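Local structure of sugar ABC transporter substrate-binding protein, BlMnBP1 (6I5R) at residues Ile128-Glu133 and Leu378-Pro383; Thr263-Ser268 and Val287-Gln292; Leu401-Asn404 and Lys409-Gln412. The protein probably captures manno-oligosaccharides such as mannobiose outside the cell and delivers them to an ABC transporter for uptake. All coordinates share one frame; numbering follows the deposited sequence.

Contact 1. Residues Ile128-Glu133 and Leu378-Pro383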
# COMPACT_ATOMS: atom_id res chain seq x y z
N ILE A 128 -10.31 14.54 -7.22
CA ILE A 128 -9.73 13.52 -6.37
C ILE A 128 -8.29 13.88 -6.02
O ILE A 128 -7.60 14.59 -6.76
CB ILE A 128 -9.76 12.12 -7.00
CG1 ILE A 128 -8.89 12.08 -8.25
CG2 ILE A 128 -11.20 11.69 -7.33
CD1 ILE A 128 -8.82 10.68 -8.86
N LYS A 129 -7.84 13.32 -4.90
CA LYS A 129 -6.44 13.26 -4.53
C LYS A 129 -5.70 12.16 -5.30
O LYS A 129 -6.30 11.18 -5.77
CB LYS A 129 -6.30 13.01 -3.03
CG LYS A 129 -7.02 14.03 -2.19
CD LYS A 129 -6.97 13.71 -0.70
CE LYS A 129 -8.04 14.52 0.02
NZ LYS A 129 -8.18 14.22 1.48
N LEU A 130 -4.40 12.34 -5.45
CA LEU A 130 -3.53 11.32 -6.01
C LEU A 130 -3.92 10.98 -7.45
O LEU A 130 -3.80 9.84 -7.88
CB LEU A 130 -3.54 10.06 -5.14
CG LEU A 130 -3.17 10.37 -3.69
CD1 LEU A 130 -3.44 9.16 -2.80
CD2 LEU A 130 -1.70 10.76 -3.58
N ALA A 131 -4.36 11.99 -8.19
CA ALA A 131 -4.85 11.76 -9.54
C ALA A 131 -3.76 11.31 -10.49
O ALA A 131 -4.07 10.66 -11.48
CB ALA A 131 -5.51 13.03 -10.10
N ASP A 132 -2.50 11.62 -10.20
CA ASP A 132 -1.40 11.27 -11.10
C ASP A 132 -0.69 10.00 -10.67
O ASP A 132 0.33 9.65 -11.27
CB ASP A 132 -0.40 12.44 -11.17
CG ASP A 132 0.30 12.69 -9.86
OD1 ASP A 132 0.06 11.94 -8.90
OD2 ASP A 132 1.09 13.66 -9.76
N GLU A 133 -1.19 9.32 -9.64
CA GLU A 133 -0.55 8.10 -9.17
C GLU A 133 -0.73 6.97 -10.18
O GLU A 133 0.22 6.27 -10.53
CB GLU A 133 -1.11 7.74 -7.79
CG GLU A 133 -0.49 6.54 -7.13
CD GLU A 133 -1.16 6.25 -5.79
OE1 GLU A 133 -2.30 5.76 -5.81
OE2 GLU A 133 -0.57 6.50 -4.71
N LEU A 378 4.04 14.96 6.40
CA LEU A 378 3.29 14.08 5.52
C LEU A 378 3.44 14.58 4.09
O LEU A 378 3.08 15.72 3.79
CB LEU A 378 1.82 14.04 5.91
CG LEU A 378 1.47 13.56 7.31
CD1 LEU A 378 0.00 13.71 7.56
CD2 LEU A 378 1.93 12.14 7.47
N ILE A 379 3.95 13.72 3.21
CA ILE A 379 4.29 14.08 1.84
C ILE A 379 3.64 13.08 0.88
O ILE A 379 3.22 12.01 1.28
CB ILE A 379 5.81 14.13 1.59
CG1 ILE A 379 6.51 12.85 2.08
CG2 ILE A 379 6.43 15.37 2.25
CD1 ILE A 379 8.03 12.84 1.77
N THR A 380 3.62 13.44 -0.40
CA THR A 380 3.21 12.54 -1.46
C THR A 380 4.28 12.50 -2.53
O THR A 380 5.05 13.46 -2.71
CB THR A 380 1.89 12.96 -2.10
OG1 THR A 380 2.07 14.25 -2.68
CG2 THR A 380 0.79 12.98 -1.07
N ASP A 381 4.33 11.39 -3.25
CA ASP A 381 5.33 11.22 -4.29
C ASP A 381 5.07 12.21 -5.43
O ASP A 381 3.99 12.22 -6.02
CB ASP A 381 5.31 9.78 -4.81
CG ASP A 381 5.98 8.80 -3.90
OD1 ASP A 381 6.72 9.23 -2.99
OD2 ASP A 381 5.80 7.59 -4.11
N ALA A 382 6.07 13.01 -5.75
CA ALA A 382 6.01 13.88 -6.90
C ALA A 382 6.05 13.07 -8.20
O ALA A 382 6.67 12.01 -8.28
CB ALA A 382 7.18 14.85 -6.84
N PRO A 383 5.39 13.55 -9.25
CA PRO A 383 5.51 12.89 -10.55
C PRO A 383 6.92 13.07 -11.08
O PRO A 383 7.66 13.97 -10.67
CB PRO A 383 4.48 13.61 -11.42
CG PRO A 383 4.36 14.96 -10.80
CD PRO A 383 4.61 14.80 -9.32
O HOH W 1 2.89 11.14 -8.39
O HOH W 2 1.62 14.37 -7.33

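Contact 2. Residues Thr263-Ser268 and Val287-Gln292. With BMA (beta-D-mannopyranose), chain B.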
# COMPACT_ATOMS: atom_id res chain seq x y z
N THR A 263 4.52 -18.39 9.50
CA THR A 263 3.70 -17.29 10.00
C THR A 263 2.28 -17.38 9.46
O THR A 263 2.02 -17.98 8.40
CB THR A 263 4.28 -15.93 9.62
OG1 THR A 263 4.33 -15.78 8.21
CG2 THR A 263 5.66 -15.78 10.23
N ASP A 264 1.35 -16.73 10.16
CA ASP A 264 -0.04 -16.73 9.73
C ASP A 264 -0.67 -15.35 9.92
O ASP A 264 -0.81 -14.87 11.05
CB ASP A 264 -0.84 -17.79 10.48
CG ASP A 264 -2.28 -17.80 10.06
OD1 ASP A 264 -2.55 -18.18 8.89
OD2 ASP A 264 -3.12 -17.37 10.87
N TRP A 265 -1.12 -14.78 8.81
CA TRP A 265 -1.60 -13.40 8.79
C TRP A 265 -2.83 -13.21 9.66
O TRP A 265 -2.87 -12.29 10.50
CB TRP A 265 -1.87 -13.00 7.34
CG TRP A 265 -2.69 -11.78 7.21
CD1 TRP A 265 -3.89 -11.70 6.59
CD2 TRP A 265 -2.42 -10.47 7.73
NE1 TRP A 265 -4.37 -10.42 6.65
CE2 TRP A 265 -3.48 -9.64 7.34
CE3 TRP A 265 -1.36 -9.91 8.46
CZ2 TRP A 265 -3.54 -8.27 7.67
CZ3 TRP A 265 -1.42 -8.53 8.78
CH2 TRP A 265 -2.51 -7.74 8.38
N GLU A 266 -3.84 -14.06 9.49
CA GLU A 266 -5.13 -13.82 10.14
C GLU A 266 -5.02 -13.94 11.64
O GLU A 266 -5.62 -13.15 12.37
CB GLU A 266 -6.17 -14.80 9.62
CG GLU A 266 -6.60 -14.52 8.19
CD GLU A 266 -7.33 -13.19 8.04
OE1 GLU A 266 -7.65 -12.57 9.07
OE2 GLU A 266 -7.62 -12.79 6.90
N SER A 267 -4.27 -14.93 12.13
CA SER A 267 -4.06 -15.03 13.57
C SER A 267 -3.14 -13.94 14.09
O SER A 267 -3.23 -13.58 15.27
CB SER A 267 -3.50 -16.41 13.96
OG SER A 267 -2.36 -16.79 13.21
N SER A 268 -2.26 -13.39 13.24
CA SER A 268 -1.38 -12.33 13.71
C SER A 268 -2.17 -11.12 14.17
O SER A 268 -1.74 -10.39 15.07
CB SER A 268 -0.36 -11.95 12.63
OG SER A 268 -0.85 -11.02 11.70
N VAL A 287 -4.44 -0.74 11.03
CA VAL A 287 -4.82 -0.37 12.39
C VAL A 287 -6.22 -0.82 12.75
O VAL A 287 -6.38 -1.53 13.76
CB VAL A 287 -4.62 1.17 12.58
CG1 VAL A 287 -5.09 1.59 13.96
CG2 VAL A 287 -3.17 1.53 12.38
N PRO A 288 -7.27 -0.51 11.98
CA PRO A 288 -8.61 -1.00 12.36
C PRO A 288 -8.71 -2.52 12.37
O PRO A 288 -9.46 -3.08 13.17
CB PRO A 288 -9.53 -0.37 11.30
CG PRO A 288 -8.66 -0.15 10.11
CD PRO A 288 -7.32 0.29 10.73
N GLN A 289 -7.98 -3.20 11.49
CA GLN A 289 -8.06 -4.66 11.47
C GLN A 289 -7.44 -5.27 12.71
O GLN A 289 -7.89 -6.31 13.20
CB GLN A 289 -7.35 -5.18 10.22
CG GLN A 289 -8.01 -4.79 8.92
CD GLN A 289 -7.39 -5.46 7.71
OE1 GLN A 289 -6.84 -6.55 7.78
NE2 GLN A 289 -7.46 -4.79 6.58
N MET A 290 -6.33 -4.69 13.19
CA MET A 290 -5.77 -5.11 14.47
C MET A 290 -6.70 -4.77 15.62
O MET A 290 -6.85 -5.56 16.56
CB MET A 290 -4.41 -4.45 14.70
CG MET A 290 -3.36 -4.67 13.60
SD MET A 290 -2.95 -6.38 13.42
CE MET A 290 -2.18 -6.41 11.79
N LYS A 291 -7.35 -3.61 15.57
CA LYS A 291 -8.15 -3.19 16.72
C LYS A 291 -9.40 -4.04 16.84
O LYS A 291 -9.87 -4.31 17.95
CB LYS A 291 -8.55 -1.73 16.57
CG LYS A 291 -7.45 -0.71 16.83
CD LYS A 291 -7.99 0.68 16.67
CE LYS A 291 -6.92 1.68 17.06
NZ LYS A 291 -6.31 1.39 18.38
N GLN A 292 -9.98 -4.41 15.70
CA GLN A 292 -11.17 -5.25 15.64
C GLN A 292 -10.87 -6.70 15.97
O GLN A 292 -11.80 -7.47 16.17
CB GLN A 292 -11.77 -5.17 14.24
CG GLN A 292 -12.38 -3.83 13.90
CD GLN A 292 -12.54 -3.62 12.39
OE1 GLN A 292 -12.13 -4.47 11.54
NE2 GLN A 292 -13.18 -2.49 12.02
C1 BMA B . -7.67 -9.98 4.50
C2 BMA B . -7.49 -8.48 4.88
C3 BMA B . -6.72 -7.77 3.78
C4 BMA B . -5.52 -8.58 3.35
C5 BMA B . -5.91 -10.03 3.05
C6 BMA B . -4.73 -10.85 2.58
O1 BMA B . -8.24 -10.53 5.64
O2 BMA B . -6.66 -8.44 6.08
O3 BMA B . -6.32 -6.50 4.17
O4 BMA B . -4.95 -8.01 2.17
O5 BMA B . -6.47 -10.60 4.22
O6 BMA B . -5.28 -12.01 1.96

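Contact 3. Residues Leu401-Asn404 and Lys409-Gln412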
# COMPACT_ATOMS: atom_id res chain seq x y z
N LEU A 401 13.57 -6.25 -9.94
CA LEU A 401 13.49 -6.01 -8.51
C LEU A 401 12.09 -5.65 -8.05
O LEU A 401 11.76 -5.84 -6.87
CB LEU A 401 14.42 -4.87 -8.11
CG LEU A 401 15.90 -5.16 -8.25
CD1 LEU A 401 16.67 -4.00 -7.65
CD2 LEU A 401 16.26 -6.39 -7.52
N GLY A 402 11.26 -5.12 -8.94
CA GLY A 402 9.87 -4.92 -8.59
C GLY A 402 9.71 -4.14 -7.31
O GLY A 402 8.98 -4.55 -6.39
N ILE A 403 10.40 -3.00 -7.25
CA ILE A 403 10.32 -2.10 -6.11
C ILE A 403 8.92 -1.52 -6.00
O ILE A 403 8.48 -0.79 -6.90
CB ILE A 403 11.37 -0.98 -6.22
CG1 ILE A 403 12.77 -1.60 -6.22
CG2 ILE A 403 11.16 0.05 -5.12
CD1 ILE A 403 13.18 -2.22 -4.89
N ASN A 404 8.24 -1.81 -4.89
CA ASN A 404 6.90 -1.29 -4.63
C ASN A 404 5.92 -1.70 -5.73
O ASN A 404 4.94 -1.00 -5.99
CB ASN A 404 6.94 0.24 -4.44
CG ASN A 404 5.89 0.73 -3.46
OD1 ASN A 404 5.62 0.09 -2.44
ND2 ASN A 404 5.30 1.88 -3.77
N LYS A 409 9.31 -11.41 -2.93
CA LYS A 409 10.21 -12.55 -2.85
C LYS A 409 11.62 -12.10 -2.46
O LYS A 409 12.31 -12.79 -1.69
CB LYS A 409 10.23 -13.31 -4.18
CG LYS A 409 9.15 -14.41 -4.38
CD LYS A 409 7.81 -13.80 -4.57
CE LYS A 409 6.85 -14.69 -5.35
NZ LYS A 409 6.25 -15.75 -4.50
N LYS A 410 12.05 -10.95 -2.95
CA LYS A 410 13.38 -10.47 -2.60
C LYS A 410 13.47 -10.12 -1.11
O LYS A 410 14.55 -10.19 -0.51
CB LYS A 410 13.73 -9.25 -3.45
CG LYS A 410 12.85 -8.02 -3.20
CD LYS A 410 13.35 -6.78 -3.95
CE LYS A 410 12.54 -5.54 -3.64
NZ LYS A 410 11.14 -5.57 -4.11
N ILE A 411 12.36 -9.73 -0.51
CA ILE A 411 12.33 -9.41 0.91
C ILE A 411 12.33 -10.69 1.73
O ILE A 411 12.93 -10.75 2.81
CB ILE A 411 11.08 -8.56 1.23
CG1 ILE A 411 10.98 -7.37 0.29
CG2 ILE A 411 11.06 -8.08 2.69
CD1 ILE A 411 12.14 -6.42 0.35
N GLN A 412 11.64 -11.72 1.25
CA GLN A 412 11.74 -13.03 1.87
C GLN A 412 13.20 -13.48 1.89
O GLN A 412 13.66 -14.05 2.89
CB GLN A 412 10.84 -14.03 1.14
CG GLN A 412 9.36 -13.77 1.44
CD GLN A 412 8.40 -14.61 0.60
OE1 GLN A 412 8.73 -15.04 -0.50
NE2 GLN A 412 7.19 -14.82 1.14

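Contact 1. Residues Ile128-Glu133 and Leu378-Pro383
A shallow surface contact, joined mainly through water, brings Asp-132 and Leu-130 of the loop between helix 121-124 and strand 135-136 up to Pro-383 and Thr-380, in the chain that runs on from the short strand 377-379. It illustrates how two loops far apart in sequence can meet without any direct polar bond. Residues Leu-130 to Glu-133 form a type I turn, closed by the bond from Glu-133 N to Leu-130 O, and Asp-132 is its third residue. The CG of Asp-132 sits between its own backbone N and carbonyl carbon (chi1 66°), which carries the carboxylate out of the turn and across the proline at about a right angle. Its OD2 rests on the ring, 3.7 Å from Pro-383 CG, with Pro-383 CB and CD hardly farther off. The polar link is indirect. One water donates to Asp-132 OD1 at 3.0 Å and to Asp-381 O at 2.8 Å. A second gives a short bond of 2.6 Å to Asp-132 OD2. Both waters thus donate to the carboxylate and to Asp-381 O, the second only weakly to the latter, which probably limits rotation of the acid. Beside this, methyl meets methyl at a loose 4.2 Å, Leu-130 CD2 against Thr-380 CG2. Behind the turn, Ala-131 packs on helix 121-124; on the other side, Ile-379 bonds through its backbone to strand 314-325 and Asp-381 touches helix 217-224, so the contact sets the loop after helix 121-124 against the end of strand 377-379.

Contact 2. Residues Thr263-Ser268 and Val287-Gln292
In the glycan pocket, Trp-265 and Gln-289 meet at a bound beta-D-mannopyranose, a compact example of two helices sharing one sugar hydroxyl. With CG anti to the backbone N (chi1 164°), the indole of Trp-265 swings out to meet the sugar by its edge, not a face, with the sugar C1 in its plane. Trp-265 NE1 donates to the sugar O2 at 3.1 Å and more weakly to O5. The same O2 donates a hydrogen bond to Gln-289 OE1, short at 2.5 Å, while Gln-289 NE2 reaches the sugar O3 at 3.2 Å in a fairly straight bond (164°). The amide plane is turned 70° from the indole, and Gln-289 OE1 also approaches Trp-265 CZ2 at the ring edge. At the anomeric end, the sugar O1 donates to Glu-266 OE2 at 2.7 Å; Glu-266 is salt-bridged to Lys-269, which bonds the sugar too. Away from the sugar, Met-290 CE touches Trp-265 CH2 at 3.7 Å. Helix 265-273 is capped by Asp-264 OD2, which accepts from Ser-267 N. Since O2 is axial in mannose, its double grip probably favours this sugar, as befits the cleft of an extracellular solute-binding protein.

Contact 3. Residues Leu401-Asn404 and Lys409-Gln412
Lys-410, in the first turn of helix 409-420, reaches back to the carbonyls of Leu-401 and Gly-402, pinning the loop that joins this helix to helix 391-399. It is a worked example of a buried lysine whose ammonium group gathers the oxygens of a connecting loop. The side chain leaves with CG in the crowded position between backbone N and carbonyl carbon (chi1 65°), runs extended toward the loop and bends at its last torsion, which turns NZ onto the carbonyls. Lys-410 NZ donates to Leu-401 O at 2.8 Å, approaching almost straight along the C=O axis (165°), and makes a weak bond of 3.3 Å to Gly-402 O. Asp-204 OD2 forms a salt bridge with the same nitrogen, and Asn-407 O accepts from it as well, so the buried charge is shared among a carboxylate and several carbonyls. Gly-402 has a positive phi that favours glycine and lets the chain turn where these oxygens converge. The aliphatic part of the lysine is packed too: the Ile-403 side chain crosses it at about a right angle, its CD1 3.6 Å from Lys-410 CE. A methionine in its place would probably leave Asp-204 without its positive mate and the Leu-401 carbonyl without its donor, freeing the loop to shift. Around this centre, Leu-401 and Ile-403 pack on Trp-436 and Lys-410 on Trp-432, both from helix 425-443, while Tyr-244 of helix 239-252 and Leu-222 of helix 217-224 also border Ile-403.

How the contacts relate
From the N terminus, the chain first passes 128-133, whose partner comes only after a further 244 residues. Within that long excursion contact 2 opens at 263-268 and closes at 287-292, a short loop that holds strand 277-283 and joins helices 265-273 and 286-291 at the sugar. Contact 1 then closes at 378-383, on and just after strand 377-379, tying that strand's end to the loop after helix 121-124. Contact 3 follows in series, tying helix 409-420 to the loop after helix 391-399 across four intervening residues. None of the loops cross. Contacts 1 and 2 lie on opposite sides of the chain's centre. A surface bridge, part of the sugar pocket and a loop clasp thus coexist.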